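Local coordinates for protein L-tyrosine isonitrile synthase (PDB 3E59) that builds the isonitrile group of paerucumarin on L-tyrosine, drawing the isonitrile carbon from C2 of ribulose 5-phosphate, at residues 16-21 with 98-103; 63-68 with 242-247; 88-93 with 147-152; 268-273 with 278-283. All coordinates share one frame; numbering follows the deposited sequence.

How the interactions relate
From the N terminus, interaction 1 brings the end of helix 84-103 back to helix 11-20, closing a loop that spans strand 60-64. Interaction 2 starts inside that loop, at 63-68, and closes a far longer one at helix 219-247, so the two cross. Interaction 3, between 88-93 and 147-152, also crosses interaction 1, with which it shares helix 84-103, but falls wholly within the span of interaction 2. Interaction 4 follows in series and closes a short loop between the two sheets. In space, Leu64 and Phe67 of interaction 2 reach Leu93 and Leu90 of interaction 3, while Met270 and Pro280 of interaction 4 pack on Ser89, and Trp281 on residues 66-68.

Interaction 1. Residues 16-21 with 98-103; sequences LKELLL and QRIQLF
Glu18 of helix 11-20 meets Arg99 and Ile100 near the end of helix 84-103, in a small helix-to-helix contact with one ion pair. Along 16-21, Leu16 comes first and turns to helix 35-55, where it packs on Ile42, Gln46 and Leu47. Glu18 then projects across to 98-103; its CG lies anti to the backbone N (chi1 -175°), and a bend at chi2 carries the carboxylate past Ile100 to the arginine. Glu18 OE1 reaches Arg99 NH1 at 3.3 Å, lying at the edge of the guanidinium and near its plane, with the carboxylate plane turned 32° from it. The N-H...O angle of 133° makes this a weak hydrogen bond within the salt bridge. Glu18 OE2 sits 3.8 Å from Arg99 CD, so the second oxygen borders the aliphatic shaft. Lower on the glutamate, Glu18 CG rests 4.4 Å from Ile100 CG1. Leu19, next in sequence, turns to Phe62 of strand 60-64, which Ile100 also touches. The ion pair thus borders an apolar layer between helix and sheet; its length and bent N-H...O angle point to a modest contribution, with charge attraction probably counting for more than the hydrogen bond.

Interaction 2. Residues 63-68 with 242-247; sequences VLPAFP and ALLADQ
Segment 63-68, which includes part of strand 60-64, meets the last turn and a half of the long helix 219-247, the CA atoms of Val63 and Leu244 lying 8.1 Å apart. The strand is the middle member of a five-stranded parallel sheet of order 3-2-1-4-5, an alpha/beta arrangement of Rossmann type, and the helix covers one of its faces. Leu244 alone makes the contact from the helix, sending its CD1 methyl toward the strand. Its CG stands anti to the carbonyl carbon (chi1 -64°), which directs the branched end outward to the sheet. The Val63 methyl CG1 lies 4.0 Å from Leu244 CD1, the two side chains meeting at a slant, while Pro65 runs past the leucine in the opposite direction. No hydrogen bond crosses here; the contact is purely apolar. Leu64, between Val63 and Pro65 in sequence, points to the other face, where it packs on Leu93 of helix 84-103, so successive residues of the strand serve opposite helical layers. Backbone bonds to strand 252-255 and to 111-113 hold Val63 and Leu64 in place. A bound phosphate ion, probably from the crystallisation liquor, lies about 4 Å from the side chain of Pro65 and may mark a pocket at this end of the sheet. Leu244 CD1 reaches Pro65 CG, 4.2 Å away, so that one methyl group bridges both residues.

Interaction 3. Residues 88-93 with 147-152; sequences LSLSFL and THIGVF
Ile149 lies against Leu90 and Leu93, seating the edge strand 149-151 of the Rossmann-type parallel sheet on helix 84-103. That helix is the connection of the beta-alpha-beta unit running from strand 60-64 to strand 108-112, and the isoleucine fits against its flank with both branches. The longer branch, CG1 and CD1, takes the position anti to the carbonyl carbon (chi1 -54°) and passes close to the helix backbone. Ile149 CD1 is 3.8 Å from Leu93 C, and Ile149 CG1 is 4.2 Å from Leu90 O. The shorter branch turns to Leu90, Ile149 CG2 lying 4.4 Å from Leu90 CD2. All three residues are buried and no hydrogen bond links the two segments, so close apolar packing carries the contact. Further out, Ile110 and Val112 of the adjoining strand and Ile141 of helix 127-144 also touch Ile149, while Leu90 reaches Leu137 and Ile144 on that second helix. Backbone bonds of His148 and Gly150 to strand 108-112 set the strand in place. Just beyond 88-93, Asn94 OD1 accepts a bond from His148 N, tying the residue just before Ile149 to the helix. At the side chains, the nearest approach is Leu93 CB to Ile149 CD1, 3.9 Å.

Interaction 4. Residues 268-273 with 278-283; sequences IHMMPT and LTPWHG
Met270 with Pro280 and Trp281, and Thr273 with Leu278, make a mainly apolar contact between two arms of the long irregular loop that follows strand 265-267. The touching parts, 270-273 and 278-281, run 125° apart, and no hydrogen bond passes directly between them. Met270 provides most of the reach: its chain is extended as far as SD and then bends (chi3 -63°), and its side chain crosses that of Pro280 at about a right angle, with the methyl against CD and CG. Met270 CE is 3.7 Å from Pro280 CD and nearly as close to Pro280 CG. Met270 CE also lies 4.1 Å from Trp281 CZ3, meeting the indole obliquely, so one methyl touches both rings. The loop joins the last strand of the parallel Rossmann-type sheet to strand 284-287 of the mixed sheet; here Met270 and Pro280 both touch Ser89 of helix 84-103, while Trp281 reaches Ala66 and Pro68 and meets the ring of Phe67 at about 45°. At the other end, Thr273 and Leu278 approach at a slant, with Thr273 OG1 3.7 Å from Leu278 CD2. That hydroxyl is hydrogen-bonded to the backbone oxygen of Leu294, in the mixed sheet, so the leucine methyl merely borders it. Arg24 supplies a polar tie between the arms, its NE bonding Ile268 O and its NH1 bonding Leu278 O. Within 278-283 the chain turns through a backbone bond from His282 N to Thr279 O of 3.0 Å, and Thr279 OG1 stands 3.2 Å above the plane of the Trp281 ring, displaced toward its rim.

Interaction 1. Residues 16-21 with 98-103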
loop_
_atom_site.group_PDB
_atom_site.type_symbol
_atom_site.label_atom_id
_atom_site.label_comp_id
_atom_site.label_asym_id
_atom_site.label_seq_id
_atom_site.Cartn_x
_atom_site.Cartn_y
_atom_site.Cartn_z
ATOM N N LEU A 16 6.861 -12.751 13.551
ATOM C CA LEU A 16 7.641 -12.390 12.371
ATOM C C LEU A 16 7.517 -13.458 11.289
ATOM O O LEU A 16 7.347 -13.137 10.115
ATOM C CB LEU A 16 9.118 -12.140 12.740
ATOM C CG LEU A 16 10.041 -11.698 11.590
ATOM C CD1 LEU A 16 9.579 -10.390 10.930
ATOM C CD2 LEU A 16 11.483 -11.578 12.061
ATOM N N LYS A 17 7.594 -14.726 11.695
ATOM C CA LYS A 17 7.471 -15.854 10.760
ATOM C C LYS A 17 6.125 -15.811 10.034
ATOM O O LYS A 17 6.042 -16.158 8.859
ATOM C CB LYS A 17 7.681 -17.200 11.472
ATOM N N GLU A 18 5.092 -15.362 10.745
ATOM C CA GLU A 18 3.770 -15.103 10.170
ATOM C C GLU A 18 3.776 -14.008 9.075
ATOM O O GLU A 18 3.107 -14.146 8.047
ATOM C CB GLU A 18 2.786 -14.739 11.291
ATOM C CG GLU A 18 1.355 -14.564 10.852
ATOM C CD GLU A 18 0.730 -15.864 10.380
ATOM O OE1 GLU A 18 0.912 -16.887 11.074
ATOM O OE2 GLU A 18 0.067 -15.853 9.314
ATOM N N LEU A 19 4.527 -12.933 9.299
ATOM C CA LEU A 19 4.666 -11.854 8.311
ATOM C C LEU A 19 5.540 -12.265 7.129
ATOM O O LEU A 19 5.274 -11.879 6.006
ATOM C CB LEU A 19 5.276 -10.598 8.962
ATOM C CG LEU A 19 4.633 -10.069 10.253
ATOM C CD1 LEU A 19 5.525 -9.026 10.931
ATOM C CD2 LEU A 19 3.243 -9.498 9.972
ATOM N N LEU A 20 6.594 -13.037 7.405
ATOM C CA LEU A 20 7.594 -13.397 6.410
ATOM C C LEU A 20 7.025 -14.219 5.245
ATOM O O LEU A 20 7.547 -14.155 4.128
ATOM C CB LEU A 20 8.762 -14.144 7.077
ATOM C CG LEU A 20 9.804 -13.314 7.850
ATOM C CD1 LEU A 20 10.715 -14.221 8.637
ATOM C CD2 LEU A 20 10.616 -12.419 6.897
ATOM N N LEU A 21 5.969 -14.992 5.529
ATOM C CA LEU A 21 5.212 -15.741 4.520
ATOM C C LEU A 21 4.630 -14.873 3.410
ATOM O O LEU A 21 4.447 -15.357 2.292
ATOM C CB LEU A 21 4.050 -16.492 5.173
ATOM C CG LEU A 21 4.375 -17.570 6.198
ATOM C CD1 LEU A 21 3.125 -17.905 7.009
ATOM C CD2 LEU A 21 4.977 -18.822 5.514
ATOM N N GLN A 98 -5.889 -12.059 13.476
ATOM C CA GLN A 98 -6.526 -13.176 14.196
ATOM C C GLN A 98 -5.550 -14.340 14.421
ATOM O O GLN A 98 -5.479 -14.902 15.520
ATOM C CB GLN A 98 -7.796 -13.653 13.463
ATOM C CG GLN A 98 -8.944 -12.619 13.438
ATOM C CD GLN A 98 -10.182 -13.087 12.679
ATOM O OE1 GLN A 98 -10.091 -13.656 11.590
ATOM N NE2 GLN A 98 -11.349 -12.836 13.251
ATOM N N ARG A 99 -4.784 -14.692 13.389
ATOM C CA ARG A 99 -3.751 -15.743 13.528
ATOM C C ARG A 99 -2.689 -15.419 14.593
ATOM O O ARG A 99 -2.266 -16.303 15.323
ATOM C CB ARG A 99 -3.083 -16.065 12.185
ATOM C CG ARG A 99 -4.038 -16.647 11.154
ATOM C CD ARG A 99 -3.318 -17.419 10.058
ATOM N NE ARG A 99 -3.466 -18.868 10.230
ATOM C CZ ARG A 99 -2.563 -19.666 10.801
ATOM N NH1 ARG A 99 -1.413 -19.183 11.262
ATOM N NH2 ARG A 99 -2.812 -20.959 10.899
ATOM N N ILE A 100 -2.262 -14.157 14.662
ATOM C CA ILE A 100 -1.367 -13.684 15.718
ATOM C C ILE A 100 -2.035 -13.840 17.095
ATOM O O ILE A 100 -1.398 -14.301 18.042
ATOM C CB ILE A 100 -0.909 -12.205 15.483
ATOM C CG1 ILE A 100 0.032 -12.115 14.268
ATOM C CG2 ILE A 100 -0.243 -11.634 16.727
ATOM C CD1 ILE A 100 0.397 -10.703 13.835
ATOM N N GLN A 101 -3.318 -13.485 17.186
ATOM C CA GLN A 101 -4.076 -13.583 18.438
ATOM C C GLN A 101 -4.258 -15.036 18.940
ATOM O O GLN A 101 -4.571 -15.262 20.116
ATOM C CB GLN A 101 -5.425 -12.853 18.323
ATOM C CG GLN A 101 -6.081 -12.564 19.683
ATOM C CD GLN A 101 -7.050 -11.393 19.662
ATOM O OE1 GLN A 101 -7.842 -11.243 18.728
ATOM N NE2 GLN A 101 -7.006 -10.566 20.705
ATOM N N LEU A 102 -4.043 -16.008 18.052
ATOM C CA LEU A 102 -4.134 -17.424 18.415
ATOM C C LEU A 102 -3.072 -17.839 19.434
ATOM O O LEU A 102 -3.353 -18.648 20.314
ATOM C CB LEU A 102 -4.059 -18.331 17.182
ATOM C CG LEU A 102 -5.292 -18.500 16.282
ATOM C CD1 LEU A 102 -4.986 -19.486 15.174
ATOM C CD2 LEU A 102 -6.540 -18.950 17.057
ATOM N N PHE A 103 -1.863 -17.287 19.305
ATOM C CA PHE A 103 -0.787 -17.545 20.272
ATOM C C PHE A 103 -0.454 -16.364 21.191
ATOM O O PHE A 103 0.149 -16.565 22.249
ATOM C CB PHE A 103 0.482 -18.061 19.586
ATOM C CG PHE A 103 1.015 -17.159 18.497
ATOM C CD1 PHE A 103 0.736 -17.428 17.160
ATOM C CD2 PHE A 103 1.826 -16.067 18.808
ATOM C CE1 PHE A 103 1.238 -16.604 16.141
ATOM C CE2 PHE A 103 2.331 -15.240 17.801
ATOM C CZ PHE A 103 2.037 -15.510 16.459
#

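Interaction 2. Residues 63-68 with 242-247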
loop_
_atom_site.group_PDB
_atom_site.type_symbol
_atom_site.label_atom_id
_atom_site.label_comp_id
_atom_site.label_asym_id
_atom_site.label_seq_id
_atom_site.Cartn_x
_atom_site.Cartn_y
_atom_site.Cartn_z
ATOM N N VAL A 63 1.227 -0.254 11.346
ATOM C CA VAL A 63 0.843 0.889 10.526
ATOM C C VAL A 63 1.076 0.520 9.069
ATOM O O VAL A 63 2.134 -0.010 8.726
ATOM C CB VAL A 63 1.641 2.145 10.931
ATOM C CG1 VAL A 63 1.669 3.184 9.809
ATOM C CG2 VAL A 63 1.041 2.730 12.214
ATOM N N LEU A 64 0.081 0.789 8.226
ATOM C CA LEU A 64 0.153 0.480 6.797
ATOM C C LEU A 64 -0.324 1.645 5.915
ATOM O O LEU A 64 -1.535 1.868 5.793
ATOM C CB LEU A 64 -0.704 -0.766 6.504
ATOM C CG LEU A 64 -0.866 -1.207 5.033
ATOM C CD1 LEU A 64 0.484 -1.349 4.326
ATOM C CD2 LEU A 64 -1.685 -2.492 4.917
ATOM N N PRO A 65 0.617 2.394 5.296
ATOM C CA PRO A 65 0.212 3.398 4.319
ATOM C C PRO A 65 -0.212 2.709 3.022
ATOM O O PRO A 65 0.617 2.052 2.356
ATOM C CB PRO A 65 1.500 4.222 4.105
ATOM C CG PRO A 65 2.426 3.806 5.197
ATOM C CD PRO A 65 2.080 2.385 5.462
ATOM N N ALA A 66 -1.494 2.837 2.678
ATOM C CA ALA A 66 -2.087 2.073 1.573
ATOM C C ALA A 66 -3.539 2.491 1.320
ATOM O O ALA A 66 -4.098 3.302 2.057
ATOM C CB ALA A 66 -2.034 0.574 1.876
ATOM N N PHE A 67 -4.138 1.913 0.279
ATOM C CA PHE A 67 -5.542 2.139 -0.078
ATOM C C PHE A 67 -5.886 3.626 -0.274
ATOM O O PHE A 67 -6.772 4.162 0.414
ATOM C CB PHE A 67 -6.484 1.497 0.951
ATOM C CG PHE A 67 -6.367 -0.004 1.060
ATOM C CD1 PHE A 67 -5.536 -0.592 2.040
ATOM C CD2 PHE A 67 -7.124 -0.834 0.234
ATOM C CE1 PHE A 67 -5.451 -1.986 2.165
ATOM C CE2 PHE A 67 -7.039 -2.220 0.340
ATOM C CZ PHE A 67 -6.207 -2.800 1.311
ATOM N N PRO A 68 -5.179 4.304 -1.198
ATOM C CA PRO A 68 -5.433 5.735 -1.419
ATOM C C PRO A 68 -6.709 6.023 -2.212
ATOM O O PRO A 68 -7.509 6.870 -1.821
ATOM C CB PRO A 68 -4.198 6.192 -2.218
ATOM C CG PRO A 68 -3.764 4.992 -2.965
ATOM C CD PRO A 68 -4.082 3.805 -2.049
ATOM N N ALA A 242 6.914 9.871 7.616
ATOM C CA ALA A 242 7.573 10.609 8.693
ATOM C C ALA A 242 6.571 11.141 9.729
ATOM O O ALA A 242 6.782 11.013 10.945
ATOM C CB ALA A 242 8.416 11.737 8.115
ATOM N N LEU A 243 5.471 11.712 9.234
ATOM C CA LEU A 243 4.354 12.102 10.080
ATOM C C LEU A 243 3.862 10.928 10.944
ATOM O O LEU A 243 3.722 11.065 12.152
ATOM C CB LEU A 243 3.214 12.706 9.232
ATOM C CG LEU A 243 1.942 13.149 9.980
ATOM C CD1 LEU A 243 1.232 14.294 9.272
ATOM C CD2 LEU A 243 0.973 11.980 10.221
ATOM N N LEU A 244 3.624 9.776 10.326
ATOM C CA LEU A 244 3.152 8.593 11.046
ATOM C C LEU A 244 4.172 8.000 12.027
ATOM O O LEU A 244 3.785 7.332 12.991
ATOM C CB LEU A 244 2.723 7.505 10.051
ATOM C CG LEU A 244 1.549 7.789 9.118
ATOM C CD1 LEU A 244 1.508 6.751 7.976
ATOM C CD2 LEU A 244 0.243 7.813 9.915
ATOM N N ALA A 245 5.468 8.212 11.780
ATOM C CA ALA A 245 6.492 7.750 12.738
ATOM C C ALA A 245 6.410 8.529 14.055
ATOM O O ALA A 245 6.721 8.003 15.123
ATOM C CB ALA A 245 7.894 7.821 12.140
ATOM N N ASP A 246 5.973 9.782 13.977
ATOM C CA ASP A 246 5.733 10.584 15.187
ATOM C C ASP A 246 4.364 10.313 15.800
ATOM O O ASP A 246 4.208 10.382 17.018
ATOM C CB ASP A 246 5.893 12.071 14.890
ATOM C CG ASP A 246 7.353 12.507 14.849
ATOM O OD1 ASP A 246 8.235 11.694 15.201
ATOM O OD2 ASP A 246 7.611 13.669 14.465
ATOM N N GLN A 247 3.371 10.008 14.963
ATOM C CA GLN A 247 2.045 9.673 15.479
ATOM C C GLN A 247 2.089 8.339 16.210
ATOM O O GLN A 247 1.530 8.217 17.296
ATOM C CB GLN A 247 0.996 9.630 14.373
ATOM C CG GLN A 247 0.721 10.972 13.681
ATOM C CD GLN A 247 -0.015 11.954 14.567
ATOM O OE1 GLN A 247 0.388 13.122 14.696
ATOM N NE2 GLN A 247 -1.090 11.493 15.191
#

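Interaction 3. Residues 88-93 with 147-152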
loop_
_atom_site.group_PDB
_atom_site.type_symbol
_atom_site.label_atom_id
_atom_site.label_comp_id
_atom_site.label_asym_id
_atom_site.label_seq_id
_atom_site.Cartn_x
_atom_site.Cartn_y
_atom_site.Cartn_z
ATOM N N LEU A 88 -10.907 -8.681 -0.536
ATOM C CA LEU A 88 -10.090 -9.831 -0.142
ATOM C C LEU A 88 -8.782 -9.414 0.521
ATOM O O LEU A 88 -8.277 -10.123 1.386
ATOM C CB LEU A 88 -9.825 -10.726 -1.346
ATOM C CG LEU A 88 -11.050 -11.475 -1.877
ATOM C CD1 LEU A 88 -10.725 -12.049 -3.217
ATOM C CD2 LEU A 88 -11.475 -12.580 -0.899
ATOM N N SER A 89 -8.230 -8.273 0.112
ATOM C CA SER A 89 -7.022 -7.754 0.752
ATOM C C SER A 89 -7.284 -7.347 2.203
ATOM O O SER A 89 -6.492 -7.674 3.106
ATOM C CB SER A 89 -6.437 -6.580 -0.034
ATOM O OG SER A 89 -6.075 -6.988 -1.335
ATOM N N LEU A 90 -8.384 -6.629 2.429
ATOM C CA LEU A 90 -8.738 -6.194 3.787
ATOM C C LEU A 90 -9.108 -7.372 4.679
ATOM O O LEU A 90 -8.824 -7.373 5.884
ATOM C CB LEU A 90 -9.876 -5.173 3.762
ATOM C CG LEU A 90 -9.565 -3.803 3.135
ATOM C CD1 LEU A 90 -10.855 -3.097 2.720
ATOM C CD2 LEU A 90 -8.721 -2.955 4.097
ATOM N N SER A 91 -9.752 -8.376 4.086
ATOM C CA SER A 91 -10.122 -9.572 4.828
ATOM C C SER A 91 -8.858 -10.343 5.225
ATOM O O SER A 91 -8.743 -10.843 6.353
ATOM C CB SER A 91 -11.077 -10.429 3.999
ATOM O OG SER A 91 -11.423 -11.597 4.711
ATOM N N PHE A 92 -7.898 -10.412 4.305
ATOM C CA PHE A 92 -6.602 -11.040 4.591
ATOM C C PHE A 92 -5.899 -10.401 5.786
ATOM O O PHE A 92 -5.354 -11.103 6.651
ATOM C CB PHE A 92 -5.648 -11.003 3.381
ATOM C CG PHE A 92 -4.237 -11.365 3.752
ATOM C CD1 PHE A 92 -3.856 -12.701 3.846
ATOM C CD2 PHE A 92 -3.311 -10.374 4.080
ATOM C CE1 PHE A 92 -2.580 -13.039 4.236
ATOM C CE2 PHE A 92 -2.022 -10.702 4.473
ATOM C CZ PHE A 92 -1.655 -12.036 4.549
ATOM N N LEU A 93 -5.889 -9.067 5.808
ATOM C CA LEU A 93 -5.169 -8.321 6.828
ATOM C C LEU A 93 -5.806 -8.562 8.183
ATOM O O LEU A 93 -5.115 -8.696 9.196
ATOM C CB LEU A 93 -5.164 -6.824 6.507
ATOM C CG LEU A 93 -4.322 -6.315 5.327
ATOM C CD1 LEU A 93 -4.617 -4.851 5.097
ATOM C CD2 LEU A 93 -2.847 -6.536 5.576
ATOM N N THR A 147 -12.637 -6.492 12.637
ATOM C CA THR A 147 -12.558 -5.704 13.849
ATOM C C THR A 147 -11.119 -5.294 14.223
ATOM O O THR A 147 -10.925 -4.545 15.188
ATOM C CB THR A 147 -13.191 -6.444 15.050
ATOM O OG1 THR A 147 -12.413 -7.611 15.344
ATOM C CG2 THR A 147 -14.631 -6.856 14.757
ATOM N N HIS A 148 -10.118 -5.779 13.484
ATOM C CA HIS A 148 -8.716 -5.485 13.841
ATOM C C HIS A 148 -8.084 -4.498 12.875
ATOM O O HIS A 148 -6.880 -4.237 12.921
ATOM C CB HIS A 148 -7.901 -6.773 13.959
ATOM C CG HIS A 148 -8.531 -7.799 14.860
ATOM N ND1 HIS A 148 -9.049 -8.984 14.390
ATOM C CD2 HIS A 148 -8.774 -7.788 16.192
ATOM C CE1 HIS A 148 -9.569 -9.669 15.393
ATOM N NE2 HIS A 148 -9.415 -8.966 16.499
ATOM N N ILE A 149 -8.927 -3.947 12.012
ATOM C CA ILE A 149 -8.500 -3.022 10.968
ATOM C C ILE A 149 -9.061 -1.640 11.269
ATOM O O ILE A 149 -10.272 -1.445 11.292
ATOM C CB ILE A 149 -8.941 -3.510 9.542
ATOM C CG1 ILE A 149 -8.463 -4.939 9.279
ATOM C CG2 ILE A 149 -8.405 -2.585 8.434
ATOM C CD1 ILE A 149 -6.957 -5.177 9.528
ATOM N N GLY A 150 -8.172 -0.689 11.516
ATOM C CA GLY A 150 -8.571 0.712 11.659
ATOM C C GLY A 150 -8.157 1.536 10.450
ATOM O O GLY A 150 -7.364 1.086 9.630
ATOM N N VAL A 151 -8.710 2.739 10.336
ATOM C CA VAL A 151 -8.340 3.668 9.279
ATOM C C VAL A 151 -7.899 4.987 9.906
ATOM O O VAL A 151 -8.518 5.471 10.851
ATOM C CB VAL A 151 -9.493 3.910 8.245
ATOM C CG1 VAL A 151 -9.024 4.801 7.119
ATOM C CG2 VAL A 151 -9.986 2.591 7.652
ATOM N N PHE A 152 -6.812 5.538 9.382
ATOM C CA PHE A 152 -6.315 6.844 9.776
ATOM C C PHE A 152 -6.022 7.623 8.499
ATOM O O PHE A 152 -5.147 7.243 7.727
ATOM C CB PHE A 152 -5.049 6.669 10.624
ATOM C CG PHE A 152 -4.511 7.945 11.206
ATOM C CD1 PHE A 152 -5.054 8.475 12.386
ATOM C CD2 PHE A 152 -3.442 8.603 10.598
ATOM C CE1 PHE A 152 -4.554 9.650 12.932
ATOM C CE2 PHE A 152 -2.933 9.795 11.143
ATOM C CZ PHE A 152 -3.486 10.317 12.305
#

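Interaction 4. Residues 268-273 with 278-283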
loop_
_atom_site.group_PDB
_atom_site.type_symbol
_atom_site.label_atom_id
_atom_site.label_comp_id
_atom_site.label_asym_id
_atom_site.label_seq_id
_atom_site.Cartn_x
_atom_site.Cartn_y
_atom_site.Cartn_z
ATOM N N ILE A 268 4.490 -6.166 2.461
ATOM C CA ILE A 268 3.600 -7.307 2.704
ATOM C C ILE A 268 2.559 -7.467 1.593
ATOM O O ILE A 268 1.995 -6.478 1.092
ATOM C CB ILE A 268 2.918 -7.212 4.121
ATOM C CG1 ILE A 268 2.205 -8.520 4.482
ATOM C CG2 ILE A 268 1.964 -5.999 4.213
ATOM C CD1 ILE A 268 2.032 -8.733 5.974
ATOM N N HIS A 269 2.321 -8.722 1.210
ATOM C CA HIS A 269 1.302 -9.068 0.232
ATOM C C HIS A 269 -0.039 -9.277 0.911
ATOM O O HIS A 269 -0.102 -9.634 2.094
ATOM C CB HIS A 269 1.700 -10.310 -0.563
ATOM C CG HIS A 269 2.689 -10.041 -1.658
ATOM N ND1 HIS A 269 2.353 -9.379 -2.822
ATOM C CD2 HIS A 269 3.991 -10.394 -1.792
ATOM C CE1 HIS A 269 3.408 -9.314 -3.615
ATOM N NE2 HIS A 269 4.411 -9.936 -3.020
ATOM N N MET A 270 -1.104 -9.017 0.163
ATOM C CA MET A 270 -2.477 -9.112 0.681
ATOM C C MET A 270 -3.375 -10.062 -0.138
ATOM O O MET A 270 -4.485 -10.390 0.290
ATOM C CB MET A 270 -3.117 -7.723 0.742
ATOM C CG MET A 270 -2.430 -6.721 1.662
ATOM S SD MET A 270 -3.236 -5.126 1.581
ATOM C CE MET A 270 -2.948 -4.682 -0.138
ATOM N N MET A 271 -2.902 -10.466 -1.314
ATOM C CA MET A 271 -3.538 -11.474 -2.188
ATOM C C MET A 271 -2.390 -12.087 -2.962
ATOM O O MET A 271 -1.380 -11.408 -3.185
ATOM C CB MET A 271 -4.451 -10.832 -3.228
ATOM C CG MET A 271 -5.784 -10.346 -2.733
ATOM S SD MET A 271 -6.691 -9.530 -4.062
ATOM C CE MET A 271 -7.156 -10.918 -5.078
ATOM N N PRO A 272 -2.525 -13.365 -3.382
ATOM C CA PRO A 272 -1.525 -13.915 -4.289
ATOM C C PRO A 272 -1.389 -13.060 -5.558
ATOM O O PRO A 272 -2.393 -12.623 -6.128
ATOM C CB PRO A 272 -2.086 -15.299 -4.616
ATOM C CG PRO A 272 -2.915 -15.661 -3.390
ATOM C CD PRO A 272 -3.557 -14.362 -3.024
ATOM N N THR A 273 -0.149 -12.808 -5.969
ATOM C CA THR A 273 0.146 -12.050 -7.189
ATOM C C THR A 273 1.575 -12.314 -7.660
ATOM O O THR A 273 2.476 -12.543 -6.847
ATOM C CB THR A 273 -0.129 -10.518 -7.012
ATOM O OG1 THR A 273 0.003 -9.841 -8.268
ATOM C CG2 THR A 273 0.797 -9.874 -5.993
ATOM N N LEU A 278 2.375 -4.817 -7.424
ATOM C CA LEU A 278 0.959 -4.671 -7.747
ATOM C C LEU A 278 0.116 -4.607 -6.483
ATOM O O LEU A 278 0.302 -5.407 -5.567
ATOM C CB LEU A 278 0.469 -5.813 -8.652
ATOM C CG LEU A 278 -0.946 -5.679 -9.248
ATOM C CD1 LEU A 278 -1.110 -4.371 -10.038
ATOM C CD2 LEU A 278 -1.258 -6.881 -10.147
ATOM N N THR A 279 -0.810 -3.651 -6.463
ATOM C CA THR A 279 -1.738 -3.464 -5.364
ATOM C C THR A 279 -3.192 -3.452 -5.896
ATOM O O THR A 279 -3.411 -3.171 -7.077
ATOM C CB THR A 279 -1.431 -2.177 -4.602
ATOM O OG1 THR A 279 -1.572 -1.069 -5.489
ATOM C CG2 THR A 279 0.008 -2.202 -4.017
ATOM N N PRO A 280 -4.176 -3.799 -5.036
ATOM C CA PRO A 280 -5.587 -3.914 -5.458
ATOM C C PRO A 280 -6.229 -2.659 -6.068
ATOM O O PRO A 280 -7.161 -2.786 -6.857
ATOM C CB PRO A 280 -6.313 -4.341 -4.182
ATOM C CG PRO A 280 -5.379 -4.072 -3.052
ATOM C CD PRO A 280 -3.997 -4.172 -3.615
ATOM N N TRP A 281 -5.725 -1.472 -5.742
ATOM C CA TRP A 281 -6.258 -0.238 -6.330
ATOM C C TRP A 281 -5.665 0.083 -7.709
ATOM O O TRP A 281 -6.020 1.089 -8.309
ATOM C CB TRP A 281 -6.136 0.951 -5.375
ATOM C CG TRP A 281 -4.765 1.131 -4.751
ATOM C CD1 TRP A 281 -3.780 1.998 -5.159
ATOM C CD2 TRP A 281 -4.243 0.441 -3.607
ATOM N NE1 TRP A 281 -2.672 1.876 -4.346
ATOM C CE2 TRP A 281 -2.925 0.930 -3.386
ATOM C CE3 TRP A 281 -4.757 -0.539 -2.743
ATOM C CZ2 TRP A 281 -2.111 0.465 -2.337
ATOM C CZ3 TRP A 281 -3.944 -1.008 -1.693
ATOM C CH2 TRP A 281 -2.637 -0.504 -1.507
ATOM N N HIS A 282 -4.769 -0.783 -8.191
ATOM C CA HIS A 282 -4.152 -0.671 -9.521
ATOM C C HIS A 282 -4.426 -1.910 -10.373
ATOM O O HIS A 282 -3.911 -2.027 -11.473
ATOM C CB HIS A 282 -2.634 -0.464 -9.402
ATOM C CG HIS A 282 -2.246 0.915 -8.980
ATOM N ND1 HIS A 282 -2.085 1.946 -9.877
ATOM C CD2 HIS A 282 -2.001 1.438 -7.758
ATOM C CE1 HIS A 282 -1.741 3.046 -9.228
ATOM N NE2 HIS A 282 -1.688 2.764 -7.938
ATOM N N GLY A 283 -5.252 -2.825 -9.871
ATOM C CA GLY A 283 -5.553 -4.060 -10.585
ATOM C C GLY A 283 -6.924 -4.635 -10.288
ATOM O O GLY A 283 -7.806 -3.939 -9.770
#